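Hypothetical protein XAC2396 (Xanthomonas axonopodis pv. citri, PDB 2G3W) is of unknown function, but is built around a variation of the PD-(D/E)XK nuclease motif, which hints at a possible link to nucleic acids. Local coordinates at residues Leu40-Leu45 with Ile132-Gln137; Ala48-Asp53 with Pro78-Asp83. One frame throughout, in Å; residues are numbered along the deposited sequence.

From the N terminus, the chain lays down strands 6-16 and 21-31 and then enters helix 37-49, which serves both contacts. The middle of this helix carries the first half of interaction 1 and its C-terminal end leads into the first half of interaction 2. Interaction 2 closes first, on strand 78-84, after a loop of 24 residues that includes strands 56-57 and 69-72. Interaction 1 closes only at residues 132-137, so the shorter loop lies wholly within the longer one and the two do not cross. Together they tie helix 37-49 and Phe50 to strand 78-84 and the turn after strand 129-133 of one mixed sheet; Leu49 CD1 and Ile132 CD1 touch at 4.1 Å.

Interaction 1 (Leu40-Leu45 with Ile132-Gln137); sequences LMVRLL and IELDSQ
Leu45 and Val42, one turn apart on helix 37-49, meet Leu134 in the turn that joins strand 129-133 to helix 136-143, a strand-turn-helix unit of this PD-(D/E)XK-like fold. The tight part is the meeting of two leucine methyls: the side chains come end on, Leu45 CD2 to Leu134 CD1 at 3.7 Å. Val42 is looser; it runs alongside Leu134, pointing the other way, and brings CG1 to 4.1 Å from the same CD1. One methyl of the turn thus touches both helix residues. With CG of Leu134 set beside its backbone N (chi1 -49°) and CD1 carrying the chain on in extended form (chi2 176°), that methyl points at the helix. All three residues are buried, and Thr139 and Leu142 of helix 136-143 add to the packing around them. The polar side begins with the two residues flanking Leu134. Exposed Asp135 takes the N-cap position of helix 136-143, and Glu133, partly exposed, makes a salt bridge with Arg177. The cap is carried by one carboxylate oxygen: Asp135 OD1 accepts from Ala138 N and, in a weak, bent bond of 2.8 Å and 123°, from Gln137 N.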
loop_
_atom_site.group_PDB
_atom_site.type_symbol
_atom_site.label_atom_id
_atom_site.label_comp_id
_atom_site.label_asym_id
_atom_site.label_seq_id
_atom_site.Cartn_x
_atom_site.Cartn_y
_atom_site.Cartn_z
ATOM N N LEU A 40 6.642 -22.800 6.742
ATOM C CA LEU A 40 6.426 -22.704 8.205
ATOM C C LEU A 40 6.828 -21.323 8.745
ATOM O O LEU A 40 6.123 -20.709 9.570
ATOM C CB LEU A 40 7.159 -23.835 8.951
ATOM C CG LEU A 40 6.650 -23.793 10.392
ATOM C CD1 LEU A 40 5.887 -25.009 10.746
ATOM C CD2 LEU A 40 7.730 -23.431 11.400
HETATM N N MSE A 41 7.964 -20.818 8.300
HETATM C CA MSE A 41 8.441 -19.531 8.791
HETATM C C MSE A 41 7.572 -18.368 8.257
HETATM O O MSE A 41 7.393 -17.352 8.930
HETATM C CB MSE A 41 9.964 -19.322 8.500
HETATM C CG MSE A 41 10.887 -20.352 9.200
HETATM SE SE MSE A 41 10.747 -20.183 11.116
HETATM C CE MSE A 41 11.559 -18.437 11.274
ATOM N N VAL A 42 7.023 -18.524 7.070
ATOM C CA VAL A 42 6.058 -17.536 6.535
ATOM C C VAL A 42 4.808 -17.552 7.427
ATOM O O VAL A 42 4.255 -16.472 7.733
ATOM C CB VAL A 42 5.669 -17.788 5.065
ATOM C CG1 VAL A 42 4.530 -16.837 4.603
ATOM C CG2 VAL A 42 6.872 -17.551 4.133
ATOM N N ARG A 43 4.375 -18.745 7.886
ATOM C CA ARG A 43 3.234 -18.788 8.807
ATOM C C ARG A 43 3.560 -18.107 10.135
ATOM O O ARG A 43 2.734 -17.402 10.716
ATOM C CB ARG A 43 2.816 -20.211 9.146
ATOM C CG ARG A 43 2.163 -21.050 8.070
ATOM C CD ARG A 43 1.206 -22.014 8.857
ATOM N NE ARG A 43 1.955 -23.189 9.336
ATOM C CZ ARG A 43 1.791 -23.815 10.488
ATOM N NH1 ARG A 43 0.947 -23.365 11.420
ATOM N NH2 ARG A 43 2.551 -24.879 10.739
ATOM N N LEU A 44 4.755 -18.368 10.656
ATOM C CA LEU A 44 5.199 -17.697 11.872
ATOM C C LEU A 44 5.252 -16.181 11.652
ATOM O O LEU A 44 4.747 -15.411 12.464
ATOM C CB LEU A 44 6.559 -18.233 12.324
ATOM C CG LEU A 44 7.046 -17.662 13.642
ATOM C CD1 LEU A 44 6.074 -18.077 14.779
ATOM C CD2 LEU A 44 8.464 -18.109 13.897
ATOM N N LEU A 45 5.871 -15.750 10.559
ATOM C CA LEU A 45 5.884 -14.326 10.207
ATOM C C LEU A 45 4.444 -13.754 10.107
ATOM O O LEU A 45 4.192 -12.614 10.543
ATOM C CB LEU A 45 6.694 -14.089 8.897
ATOM C CG LEU A 45 6.680 -12.671 8.317
ATOM C CD1 LEU A 45 7.275 -11.644 9.229
ATOM C CD2 LEU A 45 7.362 -12.646 6.946
ATOM N N ILE A 132 -1.036 -9.327 0.201
ATOM C CA ILE A 132 0.342 -8.894 0.387
ATOM C C ILE A 132 1.336 -9.845 -0.278
ATOM O O ILE A 132 1.056 -11.052 -0.468
ATOM C CB ILE A 132 0.717 -8.653 1.858
ATOM C CG1 ILE A 132 0.922 -9.930 2.598
ATOM C CG2 ILE A 132 -0.309 -7.712 2.621
ATOM C CD1 ILE A 132 1.834 -9.718 3.756
ATOM N N GLU A 133 2.478 -9.284 -0.669
ATOM C CA GLU A 133 3.530 -10.088 -1.284
ATOM C C GLU A 133 4.826 -9.878 -0.507
ATOM O O GLU A 133 5.201 -8.735 -0.217
ATOM C CB GLU A 133 3.762 -9.710 -2.739
ATOM C CG GLU A 133 5.004 -10.416 -3.251
ATOM C CD GLU A 133 5.158 -10.375 -4.738
ATOM O OE1 GLU A 133 4.302 -9.776 -5.419
ATOM O OE2 GLU A 133 6.135 -10.980 -5.242
ATOM N N LEU A 134 5.482 -10.994 -0.192
ATOM C CA LEU A 134 6.788 -10.987 0.445
ATOM C C LEU A 134 7.851 -11.413 -0.565
ATOM O O LEU A 134 7.628 -12.322 -1.350
ATOM C CB LEU A 134 6.778 -11.988 1.589
ATOM C CG LEU A 134 5.602 -11.901 2.558
ATOM C CD1 LEU A 134 5.680 -13.057 3.625
ATOM C CD2 LEU A 134 5.554 -10.511 3.223
ATOM N N ASP A 135 9.012 -10.773 -0.508
ATOM C CA ASP A 135 10.144 -11.107 -1.372
ATOM C C ASP A 135 10.540 -12.557 -1.138
ATOM O O ASP A 135 10.797 -12.941 0.004
ATOM C CB ASP A 135 11.322 -10.198 -1.031
ATOM C CG ASP A 135 12.554 -10.462 -1.928
ATOM O OD1 ASP A 135 13.297 -11.404 -1.643
ATOM O OD2 ASP A 135 12.768 -9.733 -2.919
ATOM N N SER A 136 10.619 -13.347 -2.207
ATOM C CA SER A 136 10.889 -14.787 -2.075
ATOM C C SER A 136 12.296 -15.087 -1.560
ATOM O O SER A 136 12.530 -16.123 -0.944
ATOM C CB SER A 136 10.691 -15.518 -3.403
ATOM O OG SER A 136 11.461 -14.927 -4.421
ATOM N N GLN A 137 13.253 -14.214 -1.851
ATOM C CA GLN A 137 14.619 -14.464 -1.386
ATOM C C GLN A 137 14.689 -14.275 0.124
ATOM O O GLN A 137 15.402 -15.001 0.816
ATOM C CB GLN A 137 15.624 -13.591 -2.112
ATOM C CG GLN A 137 15.948 -14.135 -3.480
ATOM C CD GLN A 137 16.885 -13.252 -4.236
ATOM O OE1 GLN A 137 16.591 -12.071 -4.472
ATOM N NE2 GLN A 137 18.027 -13.806 -4.627
#

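Interaction 2 (Ala48-Asp53 with Pro78-Asp83)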
loop_
_atom_site.group_PDB
_atom_site.type_symbol
_atom_site.label_atom_id
_atom_site.label_comp_id
_atom_site.label_asym_id
_atom_site.label_seq_id
_atom_site.Cartn_x
_atom_site.Cartn_y
_atom_site.Cartn_z
ATOM N N ALA A 48 2.999 -12.962 13.338
ATOM C CA ALA A 48 3.577 -11.726 13.848
ATOM C C ALA A 48 3.019 -10.481 13.175
ATOM O O ALA A 48 2.864 -9.433 13.840
ATOM C CB ALA A 48 5.098 -11.762 13.745
ATOM N N LEU A 49 2.727 -10.562 11.876
ATOM C CA LEU A 49 2.139 -9.415 11.162
ATOM C C LEU A 49 0.712 -9.080 11.641
ATOM O O LEU A 49 0.292 -7.930 11.593
ATOM C CB LEU A 49 2.178 -9.609 9.638
ATOM C CG LEU A 49 3.577 -9.743 8.998
ATOM C CD1 LEU A 49 3.479 -9.916 7.469
ATOM C CD2 LEU A 49 4.436 -8.537 9.375
ATOM N N PHE A 50 -0.002 -10.086 12.126
ATOM C CA PHE A 50 -1.417 -9.955 12.454
ATOM C C PHE A 50 -1.747 -10.296 13.908
ATOM O O PHE A 50 -2.903 -10.544 14.231
ATOM C CB PHE A 50 -2.238 -10.832 11.492
ATOM C CG PHE A 50 -2.226 -10.313 10.096
ATOM C CD1 PHE A 50 -3.034 -9.234 9.745
ATOM C CD2 PHE A 50 -1.330 -10.818 9.161
ATOM C CE1 PHE A 50 -2.976 -8.704 8.509
ATOM C CE2 PHE A 50 -1.270 -10.292 7.910
ATOM C CZ PHE A 50 -2.105 -9.235 7.571
ATOM N N ALA A 51 -0.728 -10.290 14.774
ATOM C CA ALA A 51 -0.779 -10.956 16.060
ATOM C C ALA A 51 -1.831 -10.372 16.979
ATOM O O ALA A 51 -1.966 -9.144 17.113
ATOM C CB ALA A 51 0.592 -10.939 16.738
ATOM N N ASP A 52 -2.532 -11.286 17.641
ATOM C CA ASP A 52 -3.685 -10.982 18.447
ATOM C C ASP A 52 -3.714 -12.019 19.545
ATOM O O ASP A 52 -3.197 -13.120 19.359
ATOM C CB ASP A 52 -4.916 -11.185 17.580
ATOM C CG ASP A 52 -6.120 -10.497 18.121
ATOM O OD1 ASP A 52 -6.952 -11.181 18.741
ATOM O OD2 ASP A 52 -6.235 -9.273 17.919
ATOM N N ASP A 53 -4.346 -11.692 20.672
ATOM C CA ASP A 53 -4.566 -12.672 21.727
ATOM C C ASP A 53 -5.369 -13.873 21.202
ATOM O O ASP A 53 -5.261 -14.980 21.739
ATOM C CB ASP A 53 -5.247 -12.025 22.942
ATOM N N PRO A 78 -15.513 -16.372 11.487
ATOM C CA PRO A 78 -14.212 -15.765 11.223
ATOM C C PRO A 78 -14.233 -14.244 11.085
ATOM O O PRO A 78 -14.999 -13.689 10.267
ATOM C CB PRO A 78 -13.783 -16.434 9.910
ATOM C CG PRO A 78 -14.498 -17.714 9.894
ATOM C CD PRO A 78 -15.846 -17.357 10.442
ATOM N N ASP A 79 -13.403 -13.584 11.894
ATOM C CA ASP A 79 -13.112 -12.148 11.748
ATOM C C ASP A 79 -11.979 -11.905 10.764
ATOM O O ASP A 79 -11.971 -10.918 10.010
ATOM C CB ASP A 79 -12.746 -11.517 13.106
ATOM C CG ASP A 79 -13.924 -10.935 13.807
ATOM O OD1 ASP A 79 -14.892 -10.550 13.106
ATOM O OD2 ASP A 79 -13.907 -10.862 15.070
ATOM N N LEU A 80 -11.017 -12.813 10.775
ATOM C CA LEU A 80 -9.840 -12.685 9.952
ATOM C C LEU A 80 -9.447 -14.074 9.499
ATOM O O LEU A 80 -9.346 -14.984 10.318
ATOM C CB LEU A 80 -8.684 -12.067 10.746
ATOM C CG LEU A 80 -7.380 -11.773 9.969
ATOM C CD1 LEU A 80 -7.550 -10.616 9.006
ATOM C CD2 LEU A 80 -6.263 -11.486 10.978
ATOM N N TRP A 81 -9.214 -14.208 8.200
ATOM C CA TRP A 81 -8.935 -15.480 7.552
ATOM C C TRP A 81 -7.716 -15.264 6.704
ATOM O O TRP A 81 -7.750 -14.461 5.784
ATOM C CB TRP A 81 -10.121 -15.847 6.661
ATOM C CG TRP A 81 -10.014 -17.084 5.812
ATOM C CD1 TRP A 81 -9.172 -17.301 4.754
ATOM C CD2 TRP A 81 -10.840 -18.239 5.907
ATOM N NE1 TRP A 81 -9.399 -18.542 4.202
ATOM C CE2 TRP A 81 -10.425 -19.136 4.894
ATOM C CE3 TRP A 81 -11.892 -18.611 6.763
ATOM C CZ2 TRP A 81 -11.019 -20.391 4.711
ATOM C CZ3 TRP A 81 -12.487 -19.862 6.583
ATOM C CH2 TRP A 81 -12.040 -20.743 5.563
ATOM N N ILE A 82 -6.622 -15.963 7.037
ATOM C CA ILE A 82 -5.338 -15.787 6.332
ATOM C C ILE A 82 -4.901 -17.051 5.579
ATOM O O ILE A 82 -4.768 -18.112 6.196
ATOM C CB ILE A 82 -4.199 -15.352 7.332
ATOM C CG1 ILE A 82 -4.617 -14.140 8.206
ATOM C CG2 ILE A 82 -2.890 -15.078 6.544
ATOM C CD1 ILE A 82 -3.687 -13.810 9.383
ATOM N N ASP A 83 -4.703 -16.952 4.255
ATOM C CA ASP A 83 -4.233 -18.064 3.429
ATOM C C ASP A 83 -2.871 -17.728 2.825
ATOM O O ASP A 83 -2.664 -16.603 2.324
ATOM C CB ASP A 83 -5.209 -18.402 2.273
ATOM C CG ASP A 83 -6.365 -19.316 2.704
ATOM O OD1 ASP A 83 -6.217 -20.106 3.636
ATOM O OD2 ASP A 83 -7.452 -19.210 2.138
#
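Phe50 meets Ile82 and Leu80, alternate residues on one face of strand 78-84, packing the exit of helix 37-49 against the central mixed sheet of this PD-(D/E)XK-like fold. The closest approach is from CD1 of Ile82, which lies 3.8 Å from Phe50 CD2 and also touches the ring carbon CG and the CB of Phe50. Leu80 reaches the other ortho carbon: its CD2 is 4.1 Å from Phe50 CD1 and equally near to CB. Both methyls meet the ring obliquely near its root, and the Leu80 side chain crosses that of Phe50 at about a right angle. Ile82 gets its long branch there because CG1 sits beside the backbone N (chi1 -51°).

Further out, Phe50 is the first residue to leave the geometry of helix 37-49. Strand alternation sends Trp81 and Asp83 to the other face, where Trp81 NE1 donates to Asp83 OD2 at 2.9 Å and 158°. The acceptor lies in the indole plane, whereas the N-H arrives from above the carboxylate plane; Arg91 of helix 89-98 forms a salt bridge with the same oxygen. Asp79 and Leu80 form a classic beta bulge opposite Arg71. Strand 78-84 runs between strands 69-72 and 101-106, with helix 89-98 packed on its Trp81 face and the end of helix 37-49 on the face of Leu80 and Ile82, where Val103 also touches Phe50.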